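Long-range contacts in protein Kinase A (Toxoplasma gondii, PDB 5J3U), which binds cAMP through two tandem cyclic nucleotide-binding domains and, as a regulatory subunit, probably inhibits the kinase catalytic subunit: residues 45-51 with 99-105; 92-96 with 116-120; 136-140 with 152-156; 211-215 with 257-261. The contacts are given in a common frame with arbitrary orientation. Residues are numbered along the deposited sequence.

Contact 1: 45-51 with 99-105; sequences STCLIRE and RAATVTS. With CMP (adenosine-3',5'-cyclic-monophosphate), chain C.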
# COMPACT_ATOMS: atom_id res chain seq x y z
N SER A 45 10.92 -9.96 22.78
CA SER A 45 11.56 -9.01 23.71
C SER A 45 12.99 -8.67 23.39
O SER A 45 13.81 -8.43 24.30
CB SER A 45 11.43 -9.48 25.16
OG SER A 45 10.11 -9.89 25.41
N THR A 46 13.26 -8.57 22.10
CA THR A 46 14.54 -8.14 21.58
C THR A 46 14.42 -6.67 21.16
O THR A 46 13.60 -6.30 20.31
CB THR A 46 14.97 -8.94 20.31
OG1 THR A 46 15.02 -10.35 20.58
CG2 THR A 46 16.32 -8.47 19.79
N CYS A 47 15.33 -5.87 21.69
CA CYS A 47 15.39 -4.48 21.39
C CYS A 47 16.24 -4.24 20.15
O CYS A 47 17.42 -3.92 20.24
CB CYS A 47 15.95 -3.72 22.61
SG CYS A 47 15.92 -1.94 22.33
N LEU A 48 15.59 -4.32 18.98
CA LEU A 48 16.27 -4.28 17.67
C LEU A 48 16.78 -2.95 17.23
O LEU A 48 17.88 -2.89 16.72
CB LEU A 48 15.35 -4.85 16.57
CG LEU A 48 15.83 -4.98 15.11
CD1 LEU A 48 16.99 -5.93 15.03
CD2 LEU A 48 14.69 -5.55 14.30
N ILE A 49 15.96 -1.90 17.31
CA ILE A 49 16.37 -0.57 16.91
C ILE A 49 16.20 0.36 18.11
O ILE A 49 15.20 0.26 18.80
CB ILE A 49 15.46 -0.03 15.77
CG1 ILE A 49 15.63 -0.88 14.51
CG2 ILE A 49 15.71 1.46 15.52
CD1 ILE A 49 14.79 -0.38 13.34
N ARG A 50 17.14 1.27 18.30
CA ARG A 50 17.10 2.14 19.44
C ARG A 50 17.04 3.58 18.97
O ARG A 50 17.86 4.00 18.17
CB ARG A 50 18.31 1.92 20.32
CG ARG A 50 18.48 0.46 20.72
CD ARG A 50 19.37 0.32 21.96
NE ARG A 50 20.56 -0.49 21.73
CZ ARG A 50 20.56 -1.81 21.52
NH1 ARG A 50 19.42 -2.51 21.46
NH2 ARG A 50 21.71 -2.44 21.36
N GLU A 51 16.05 4.32 19.50
CA GLU A 51 15.85 5.71 19.14
C GLU A 51 17.14 6.48 19.32
O GLU A 51 17.82 6.28 20.30
CB GLU A 51 14.76 6.34 20.04
CG GLU A 51 14.34 7.73 19.70
CD GLU A 51 13.25 8.28 20.61
OE1 GLU A 51 12.71 7.55 21.50
OE2 GLU A 51 12.95 9.47 20.40
N ARG A 99 17.54 7.22 14.08
CA ARG A 99 16.30 6.45 14.38
C ARG A 99 15.26 7.31 15.17
O ARG A 99 15.58 7.88 16.19
CB ARG A 99 16.64 5.21 15.21
CG ARG A 99 17.59 4.20 14.54
CD ARG A 99 16.98 3.67 13.23
NE ARG A 99 17.70 2.49 12.76
CZ ARG A 99 17.50 1.92 11.58
NH1 ARG A 99 16.59 2.39 10.75
NH2 ARG A 99 18.25 0.88 11.23
N ALA A 100 14.02 7.36 14.70
CA ALA A 100 12.97 8.18 15.29
C ALA A 100 12.16 7.48 16.39
O ALA A 100 11.28 8.10 17.00
CB ALA A 100 12.02 8.60 14.19
N ALA A 101 12.43 6.21 16.63
CA ALA A 101 11.74 5.40 17.60
C ALA A 101 12.62 4.15 17.89
O ALA A 101 13.55 3.85 17.14
CB ALA A 101 10.35 4.96 17.08
N THR A 102 12.29 3.47 18.97
CA THR A 102 12.88 2.22 19.37
C THR A 102 11.91 1.12 18.92
O THR A 102 10.69 1.26 19.03
CB THR A 102 13.06 2.24 20.92
OG1 THR A 102 14.13 3.13 21.25
CG2 THR A 102 13.28 0.88 21.50
N VAL A 103 12.43 0.01 18.41
CA VAL A 103 11.58 -1.05 17.99
C VAL A 103 11.96 -2.31 18.77
O VAL A 103 13.12 -2.71 18.75
CB VAL A 103 11.72 -1.30 16.47
CG1 VAL A 103 10.70 -2.35 16.05
CG2 VAL A 103 11.53 -0.04 15.69
N THR A 104 10.98 -2.94 19.40
CA THR A 104 11.20 -4.11 20.21
C THR A 104 10.26 -5.21 19.81
O THR A 104 9.08 -4.99 19.69
CB THR A 104 10.99 -3.71 21.72
OG1 THR A 104 11.91 -2.67 22.02
CG2 THR A 104 11.30 -4.86 22.65
N SER A 105 10.75 -6.44 19.66
CA SER A 105 9.84 -7.53 19.32
C SER A 105 8.93 -7.90 20.46
O SER A 105 9.36 -7.90 21.63
CB SER A 105 10.63 -8.78 18.91
OG SER A 105 11.59 -9.11 19.88
P CMP C . 13.38 4.67 11.80
O1P CMP C . 13.30 6.09 12.42
O2P CMP C . 14.54 4.43 10.87
O5' CMP C . 13.52 3.73 13.10
C5' CMP C . 12.41 3.70 13.99
C4' CMP C . 11.19 3.26 13.21
O4' CMP C . 10.00 3.10 13.93
C3' CMP C . 10.87 4.21 12.09
O3' CMP C . 11.96 4.21 11.17
C2' CMP C . 9.56 3.60 11.66
O2' CMP C . 9.76 2.53 10.76
C1' CMP C . 8.96 3.09 12.97
N9 CMP C . 7.84 3.93 13.45
C8 CMP C . 6.54 3.49 13.56
N7 CMP C . 5.74 4.51 14.00
C5 CMP C . 6.49 5.58 14.11
C6 CMP C . 6.23 6.99 14.51
N6 CMP C . 4.98 7.39 14.86
N1 CMP C . 7.28 7.81 14.51
C2 CMP C . 8.54 7.46 14.14
N3 CMP C . 8.86 6.19 13.78
C4 CMP C . 7.89 5.23 13.75
O HOH W 1 12.92 4.92 22.68
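This pair of antiparallel strands edges the beta-sandwich of the first cyclic nucleotide-binding domain, and a classic beta bulge interrupts it: Leu-48 and Ile-49 together face Val-103. The regular part is the Ile-49/Val-103 hydrogen-bonded pair, with Val-103 N to Ile-49 O at 2.8 Å and Ile-49 N to Val-103 O at 3.3 Å. Around it, side chains fasten the backbone. Ser-105, in the p rotamer, offers OG to Thr-46 N at 2.8 Å and is also hydrogen-bonded to Glu-43 O. Thr-102, in m, turns OG1 to accept Glu-51 N at 2.9 Å. Glu-51 is fully extended, its OE1 bonded to Leu-71 N and to a water (2.9 Å) that also meets Thr-102 OG1 at 2.6 Å. Ile-49 (mt) points inward on the face it shares with Val-103, its CB 3.9 Å from Val-103 CG2. Ile-49 CG2 lies 3.4 Å from Arg-99 CD, and Ile-49 CD1 sits over one face of its guanidinium. Arg-99 belongs to the phosphate-binding cassette; Cys-57 O takes its NH2, while NH1 donates to O2P of the cAMP at 2.9 Å. Beside it, Ala-100 N donates to phosphate O1P at 2.7 Å.

Contact 2: 92-96 with 116-120; sequences ALLYN and RDTFN. With CMP (adenosine-3',5'-cyclic-monophosphate), chain C.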
# COMPACT_ATOMS: atom_id res chain seq x y z
N ALA A 92 15.00 6.47 8.78
CA ALA A 92 16.41 6.86 8.86
C ALA A 92 17.10 6.79 7.50
O ALA A 92 18.02 7.57 7.20
CB ALA A 92 17.12 5.98 9.85
N LEU A 93 16.65 5.86 6.67
CA LEU A 93 17.18 5.71 5.30
C LEU A 93 16.53 6.74 4.36
O LEU A 93 17.20 7.35 3.52
CB LEU A 93 16.94 4.28 4.81
CG LEU A 93 18.06 3.27 5.18
CD1 LEU A 93 18.40 3.30 6.66
CD2 LEU A 93 17.67 1.85 4.69
N LEU A 94 15.22 6.93 4.48
CA LEU A 94 14.55 7.91 3.58
C LEU A 94 15.01 9.33 3.81
O LEU A 94 15.21 10.08 2.86
CB LEU A 94 13.04 7.88 3.72
CG LEU A 94 12.25 6.82 3.01
CD1 LEU A 94 10.81 6.88 3.53
CD2 LEU A 94 12.28 7.01 1.48
N TYR A 95 15.22 9.71 5.07
CA TYR A 95 15.49 11.11 5.42
C TYR A 95 16.90 11.38 5.96
O TYR A 95 17.20 12.51 6.31
CB TYR A 95 14.39 11.61 6.38
CG TYR A 95 13.00 11.40 5.82
CD1 TYR A 95 12.59 12.06 4.66
CD2 TYR A 95 12.13 10.51 6.39
CE1 TYR A 95 11.34 11.85 4.11
CE2 TYR A 95 10.88 10.29 5.85
CZ TYR A 95 10.49 10.97 4.72
OH TYR A 95 9.24 10.72 4.21
N ASN A 96 17.76 10.36 6.03
CA ASN A 96 19.14 10.52 6.53
C ASN A 96 19.19 11.11 7.95
O ASN A 96 19.92 12.05 8.25
CB ASN A 96 19.97 11.30 5.51
CG ASN A 96 20.21 10.50 4.25
OD1 ASN A 96 20.27 9.28 4.30
ND2 ASN A 96 20.33 11.18 3.12
N ARG A 116 21.46 0.04 3.70
CA ARG A 116 21.33 1.41 3.23
C ARG A 116 21.87 1.61 1.80
O ARG A 116 21.27 2.35 1.01
CB ARG A 116 22.04 2.36 4.20
CG ARG A 116 22.11 3.79 3.71
CD ARG A 116 22.89 4.67 4.66
NE ARG A 116 22.15 5.00 5.86
CZ ARG A 116 21.26 6.00 5.99
NH1 ARG A 116 20.92 6.76 4.95
NH2 ARG A 116 20.68 6.23 7.18
N ASP A 117 23.01 0.98 1.48
CA ASP A 117 23.60 1.20 0.16
C ASP A 117 22.68 0.66 -0.95
O ASP A 117 22.44 1.34 -1.97
CB ASP A 117 25.02 0.63 0.05
CG ASP A 117 26.06 1.45 0.86
OD1 ASP A 117 25.83 2.65 1.20
OD2 ASP A 117 27.14 0.88 1.14
N THR A 118 22.13 -0.51 -0.75
CA THR A 118 21.24 -1.11 -1.76
C THR A 118 19.93 -0.30 -1.83
O THR A 118 19.44 -0.01 -2.90
CB THR A 118 20.98 -2.59 -1.49
OG1 THR A 118 22.25 -3.27 -1.47
CG2 THR A 118 20.07 -3.22 -2.56
N PHE A 119 19.42 0.06 -0.67
CA PHE A 119 18.25 0.94 -0.64
C PHE A 119 18.48 2.25 -1.43
O PHE A 119 17.65 2.65 -2.27
CB PHE A 119 17.84 1.21 0.79
CG PHE A 119 16.66 2.11 0.89
CD1 PHE A 119 15.37 1.59 0.70
CD2 PHE A 119 16.82 3.46 1.14
CE1 PHE A 119 14.25 2.43 0.81
CE2 PHE A 119 15.70 4.30 1.22
CZ PHE A 119 14.44 3.77 1.06
N ASN A 120 19.60 2.89 -1.17
CA ASN A 120 19.97 4.11 -1.90
C ASN A 120 20.11 3.92 -3.36
O ASN A 120 19.61 4.72 -4.12
CB ASN A 120 21.25 4.78 -1.35
CG ASN A 120 21.01 5.48 -0.04
OD1 ASN A 120 19.86 5.66 0.39
ND2 ASN A 120 22.09 5.84 0.64
P CMP C . 13.38 4.67 11.80
O1P CMP C . 13.30 6.09 12.42
O2P CMP C . 14.54 4.43 10.87
O5' CMP C . 13.52 3.73 13.10
C5' CMP C . 12.41 3.70 13.99
C4' CMP C . 11.19 3.26 13.21
O4' CMP C . 10.00 3.10 13.93
C3' CMP C . 10.87 4.21 12.09
O3' CMP C . 11.96 4.21 11.17
C2' CMP C . 9.56 3.60 11.66
O2' CMP C . 9.76 2.53 10.76
C1' CMP C . 8.96 3.09 12.97
N9 CMP C . 7.84 3.93 13.45
C8 CMP C . 6.54 3.49 13.56
N7 CMP C . 5.74 4.51 14.00
C5 CMP C . 6.49 5.58 14.11
C6 CMP C . 6.23 6.99 14.51
N6 CMP C . 4.98 7.39 14.86
N1 CMP C . 7.28 7.81 14.51
C2 CMP C . 8.54 7.46 14.14
N3 CMP C . 8.86 6.19 13.78
C4 CMP C . 7.89 5.23 13.75
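Arg-116, the first residue of helix 116-138, reaches across to the backbone of the short helix 91-95: its NH2 donates to Ala-92 O at 3.0 Å. NH2 also bonds to Gly-55 O, and NE forms a salt bridge with Glu-56, so the guanidinium ties three parts of the chain together. A weaker bond runs from Arg-116 NH1 to Asn-96 OD1 at 2.7 Å with a bent geometry; Asn-96 has just left the helix with a positive phi of 56°, and its side chain turns back to meet the arginine near the guanidinium plane. On the other end of the short helix, Ala-92 N donates to O2P of cAMP at 3.0 Å. Helix 91-95 is thus the helix of the phosphate-binding cassette, here held against the helix that follows the beta-sandwich of the domain. Further out the contact turns apolar. Leu-93 lays CD1 over one face of the Arg-116 guanidinium, 3.7 Å from NH2, and its CB touches Phe-119 CD2 at 3.8 Å. Leu-94 starts out pointing away, yet its CD2 comes to the ring edge of Phe-119, 3.9 Å from CZ. Leu-58 of strand 57-61 packs on both Leu-93 and Phe-119.

Contact 3: 136-140 with 152-156; sequences SFLKS and RGKVA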
# COMPACT_ATOMS: atom_id res chain seq x y z
N SER A 136 0.81 14.59 -7.09
CA SER A 136 0.44 15.30 -8.28
C SER A 136 -0.82 14.82 -8.89
O SER A 136 -1.74 15.62 -9.18
CB SER A 136 1.58 15.24 -9.27
OG SER A 136 1.21 15.94 -10.41
N PHE A 137 -0.96 13.49 -8.97
CA PHE A 137 -2.12 12.84 -9.55
C PHE A 137 -3.34 13.20 -8.74
O PHE A 137 -4.33 13.62 -9.30
CB PHE A 137 -1.89 11.36 -9.60
CG PHE A 137 -3.11 10.53 -9.88
CD1 PHE A 137 -3.77 10.66 -11.08
CD2 PHE A 137 -3.55 9.61 -8.94
CE1 PHE A 137 -4.90 9.88 -11.36
CE2 PHE A 137 -4.65 8.81 -9.21
CZ PHE A 137 -5.32 8.96 -10.41
N LEU A 138 -3.26 13.05 -7.44
CA LEU A 138 -4.48 13.22 -6.58
C LEU A 138 -4.96 14.66 -6.61
O LEU A 138 -6.12 14.97 -6.39
CB LEU A 138 -4.20 12.82 -5.13
CG LEU A 138 -3.92 11.35 -4.84
CD1 LEU A 138 -3.83 11.11 -3.35
CD2 LEU A 138 -5.00 10.44 -5.43
N LYS A 139 -4.04 15.57 -6.89
CA LYS A 139 -4.45 16.95 -6.96
C LYS A 139 -5.35 17.19 -8.13
O LYS A 139 -6.05 18.19 -8.15
CB LYS A 139 -3.18 17.86 -6.97
CG LYS A 139 -3.44 19.25 -6.53
CD LYS A 139 -2.26 20.15 -6.89
CE LYS A 139 -2.29 21.41 -6.02
NZ LYS A 139 -3.64 21.88 -5.58
N SER A 140 -5.38 16.30 -9.11
CA SER A 140 -6.31 16.40 -10.20
C SER A 140 -7.43 15.37 -10.16
O SER A 140 -8.07 15.13 -11.16
CB SER A 140 -5.54 16.35 -11.53
OG SER A 140 -4.52 17.31 -11.44
N ARG A 152 -4.40 15.00 1.57
CA ARG A 152 -4.16 14.36 0.28
C ARG A 152 -2.83 13.61 0.29
O ARG A 152 -2.72 12.49 -0.25
CB ARG A 152 -4.25 15.39 -0.85
CG ARG A 152 -5.24 15.04 -1.92
CD ARG A 152 -5.21 15.99 -3.11
NE ARG A 152 -5.55 17.37 -2.76
CZ ARG A 152 -4.70 18.36 -2.53
NH1 ARG A 152 -3.39 18.19 -2.63
NH2 ARG A 152 -5.18 19.55 -2.18
N GLY A 153 -1.80 14.22 0.88
CA GLY A 153 -0.49 13.57 1.00
C GLY A 153 -0.55 12.28 1.78
O GLY A 153 0.15 11.30 1.43
N LYS A 154 -1.39 12.23 2.81
CA LYS A 154 -1.55 10.97 3.55
C LYS A 154 -2.18 9.85 2.73
O LYS A 154 -1.77 8.72 2.82
CB LYS A 154 -2.32 11.19 4.86
CG LYS A 154 -1.50 11.99 5.85
CD LYS A 154 -0.43 11.13 6.51
CE LYS A 154 0.94 11.80 6.63
NZ LYS A 154 1.69 11.47 7.88
N VAL A 155 -3.16 10.21 1.90
CA VAL A 155 -3.79 9.26 0.97
C VAL A 155 -2.72 8.78 -0.02
O VAL A 155 -2.54 7.58 -0.22
CB VAL A 155 -5.00 9.92 0.22
CG1 VAL A 155 -5.58 8.99 -0.81
CG2 VAL A 155 -6.11 10.36 1.17
N ALA A 156 -1.96 9.73 -0.59
CA ALA A 156 -0.89 9.41 -1.55
C ALA A 156 0.11 8.39 -0.98
O ALA A 156 0.54 7.47 -1.69
CB ALA A 156 -0.17 10.70 -2.03
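Start at Arg-152, which does most of the work from its side of the contact. Its CB points toward segment 136-140, and the side chain runs on from a chi1 of -124°, between the usual wells, to lie along the end of the long helix: Arg-152 CD is 3.6 Å from Leu-138 O and 3.9 Å from Leu-138 CB. Beyond it, the guanidinium has Lys-139 CG over one face, 4.0 Å from Arg-152 NH1. The two positive charges come fairly close, Lys-139 NZ to Arg-152 NH2 being 4.4 Å, so this is aliphatic contact rather than charge pairing; NH2 instead makes a weak hydrogen bond to Met-147 O. One turn on, Val-155 faces the long helix again, and its CG1 meets Leu-138 CD1 at 3.7 Å. Ala-156 is next: Leu-138 CD1 is 3.6 Å from its N and 3.9 Å from its CB, so the leucine tip sits over this turn of backbone. Leu-144 and Ile-182 also pack on Leu-138. No hydrogen bond crosses between the segments. The end of helix 116-138, coming from the first domain, packs back on helix 149-157 ahead of the second beta-sandwich, consistent with the N3A motif (helix, connecting segment, helix A) that opens a cyclic nucleotide-binding domain in PKA regulatory subunits.

Contact 4: 211-215 with 257-261; sequences YFGEL and KASEY. With CMP (adenosine-3',5'-cyclic-monophosphate), chain B.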
# COMPACT_ATOMS: atom_id res chain seq x y z
N TYR A 211 -12.98 7.25 -10.36
CA TYR A 211 -12.84 6.30 -9.26
C TYR A 211 -13.94 5.24 -9.34
O TYR A 211 -14.98 5.48 -9.96
CB TYR A 211 -12.90 6.99 -7.91
CG TYR A 211 -14.17 7.73 -7.67
CD1 TYR A 211 -15.33 7.07 -7.27
CD2 TYR A 211 -14.24 9.12 -7.92
CE1 TYR A 211 -16.53 7.77 -7.12
CE2 TYR A 211 -15.44 9.82 -7.78
CZ TYR A 211 -16.56 9.15 -7.39
OH TYR A 211 -17.73 9.90 -7.26
N PHE A 212 -13.69 4.11 -8.69
CA PHE A 212 -14.73 3.08 -8.55
C PHE A 212 -14.37 2.19 -7.36
O PHE A 212 -13.24 2.23 -6.87
CB PHE A 212 -14.87 2.26 -9.85
CG PHE A 212 -13.63 1.55 -10.30
CD1 PHE A 212 -13.32 0.27 -9.81
CD2 PHE A 212 -12.75 2.13 -11.20
CE1 PHE A 212 -12.22 -0.44 -10.24
CE2 PHE A 212 -11.60 1.42 -11.63
CZ PHE A 212 -11.32 0.16 -11.15
N GLY A 213 -15.32 1.34 -6.92
CA GLY A 213 -15.05 0.40 -5.88
C GLY A 213 -15.31 0.99 -4.51
O GLY A 213 -14.89 0.41 -3.52
N GLU A 214 -16.01 2.13 -4.44
CA GLU A 214 -16.30 2.74 -3.15
C GLU A 214 -17.50 2.10 -2.46
O GLU A 214 -17.55 2.15 -1.24
CB GLU A 214 -16.54 4.24 -3.21
CG GLU A 214 -17.87 4.77 -3.77
CD GLU A 214 -18.16 4.58 -5.26
OE1 GLU A 214 -17.46 3.83 -5.95
OE2 GLU A 214 -19.12 5.20 -5.79
N LEU A 215 -18.44 1.57 -3.23
CA LEU A 215 -19.71 1.14 -2.63
C LEU A 215 -19.55 -0.00 -1.64
O LEU A 215 -20.21 0.02 -0.59
CB LEU A 215 -20.79 0.80 -3.67
CG LEU A 215 -21.21 1.92 -4.60
CD1 LEU A 215 -22.22 1.42 -5.61
CD2 LEU A 215 -21.73 3.14 -3.84
N LYS A 257 -23.18 10.96 -3.50
CA LYS A 257 -23.08 10.77 -4.94
C LYS A 257 -23.52 9.39 -5.44
O LYS A 257 -23.81 9.25 -6.62
CB LYS A 257 -21.68 11.06 -5.45
CG LYS A 257 -21.32 12.52 -5.29
CD LYS A 257 -19.87 12.78 -5.65
CE LYS A 257 -19.60 12.63 -7.15
NZ LYS A 257 -20.44 13.54 -8.00
N ALA A 258 -23.60 8.41 -4.55
CA ALA A 258 -24.10 7.09 -4.91
C ALA A 258 -25.47 7.08 -5.58
O ALA A 258 -25.72 6.21 -6.39
CB ALA A 258 -24.14 6.16 -3.70
N SER A 259 -26.32 8.04 -5.28
CA SER A 259 -27.62 8.12 -5.96
C SER A 259 -27.52 8.39 -7.47
O SER A 259 -28.47 8.13 -8.20
CB SER A 259 -28.49 9.19 -5.31
OG SER A 259 -27.84 10.42 -5.51
N GLU A 260 -26.40 8.91 -7.94
CA GLU A 260 -26.20 9.05 -9.37
C GLU A 260 -26.06 7.74 -10.18
O GLU A 260 -26.14 7.79 -11.41
CB GLU A 260 -25.00 9.94 -9.65
CG GLU A 260 -25.10 11.35 -9.07
CD GLU A 260 -23.76 12.08 -9.12
OE1 GLU A 260 -22.93 11.75 -10.00
OE2 GLU A 260 -23.54 13.00 -8.29
N TYR A 261 -25.83 6.59 -9.54
CA TYR A 261 -25.69 5.30 -10.27
C TYR A 261 -26.99 4.75 -10.93
O TYR A 261 -28.05 4.83 -10.31
CB TYR A 261 -25.12 4.24 -9.35
CG TYR A 261 -23.61 4.44 -9.08
CD1 TYR A 261 -22.69 4.48 -10.11
CD2 TYR A 261 -23.14 4.55 -7.79
CE1 TYR A 261 -21.32 4.62 -9.87
CE2 TYR A 261 -21.80 4.72 -7.52
CZ TYR A 261 -20.90 4.75 -8.56
OH TYR A 261 -19.55 4.88 -8.23
P CMP B . -18.41 -1.45 -5.74
O1P CMP B . -17.47 -1.44 -4.61
O2P CMP B . -19.82 -2.01 -5.50
O5' CMP B . -17.72 -2.28 -6.93
C5' CMP B . -18.34 -2.20 -8.23
C4' CMP B . -18.25 -0.72 -8.60
O4' CMP B . -18.85 -0.36 -9.86
C3' CMP B . -19.09 0.11 -7.64
O3' CMP B . -18.48 0.06 -6.34
C2' CMP B . -19.14 1.45 -8.31
O2' CMP B . -17.90 2.20 -8.10
C1' CMP B . -19.11 1.02 -9.77
N9 CMP B . -20.36 1.25 -10.44
C8 CMP B . -20.43 1.82 -11.66
N7 CMP B . -21.75 1.87 -12.08
C5 CMP B . -22.51 1.29 -11.13
C6 CMP B . -23.96 1.02 -10.91
N6 CMP B . -24.90 1.36 -11.84
N1 CMP B . -24.27 0.41 -9.75
C2 CMP B . -23.40 0.01 -8.79
N3 CMP B . -22.05 0.25 -8.94
C4 CMP B . -21.58 0.89 -10.03
O HOH W 2 -17.66 5.03 -10.22
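The cAMP pocket of the second domain is closed here by the C-terminal tail, whose last residue, Tyr-261, sets its ring over the adenine, with ring atom C4 of the nucleotide lying over its face. Tyr-261 OH donates a very short hydrogen bond, 2.5 Å, to Glu-214 OE2. The other carboxylate oxygen, Glu-214 OE1, accepts from the ribose O2' of cAMP at 2.7 Å, so one side chain holds the ribose and the tyrosine that caps the base. Segment 211-215 opens the phosphate-binding cassette, with the Phe-Gly-Glu-Leu sequence familiar from this family: Gly-213 N donates to O2' at 3.0 Å, from a backbone conformation (phi 88°) that calls for glycine. A water donates to Tyr-211 O and to Tyr-261 OH, each at 2.7 Å. Away from the ligand, Leu-215 packs on the tail, its CD1 3.8 Å from Tyr-261 CE2 and its CD2 3.9 Å from Ala-258 CB. At the far end, Tyr-211 OH touches Lys-257 CE at 3.3 Å.

In the fold
Contacts 1 and 2 interleave along the chain within the first cyclic nucleotide-binding domain: their centres are about 18 Å apart, they touch where Arg-99 packs on Ala-92, and both reach the same cAMP. Contact 3 comes next, at the joint between domains, and shares helix 116-138 with contact 2, which sits near the start of that helix while contact 3 is at its end; their centres are about 24 Å apart. Contact 4 follows in the second domain, about 20 Å from contact 3 and, across the chain's centre, about 43 Å from contact 1, centre to centre. Helix 116-138 thus connects the region packed on the first phosphate-binding cassette to the domain junction.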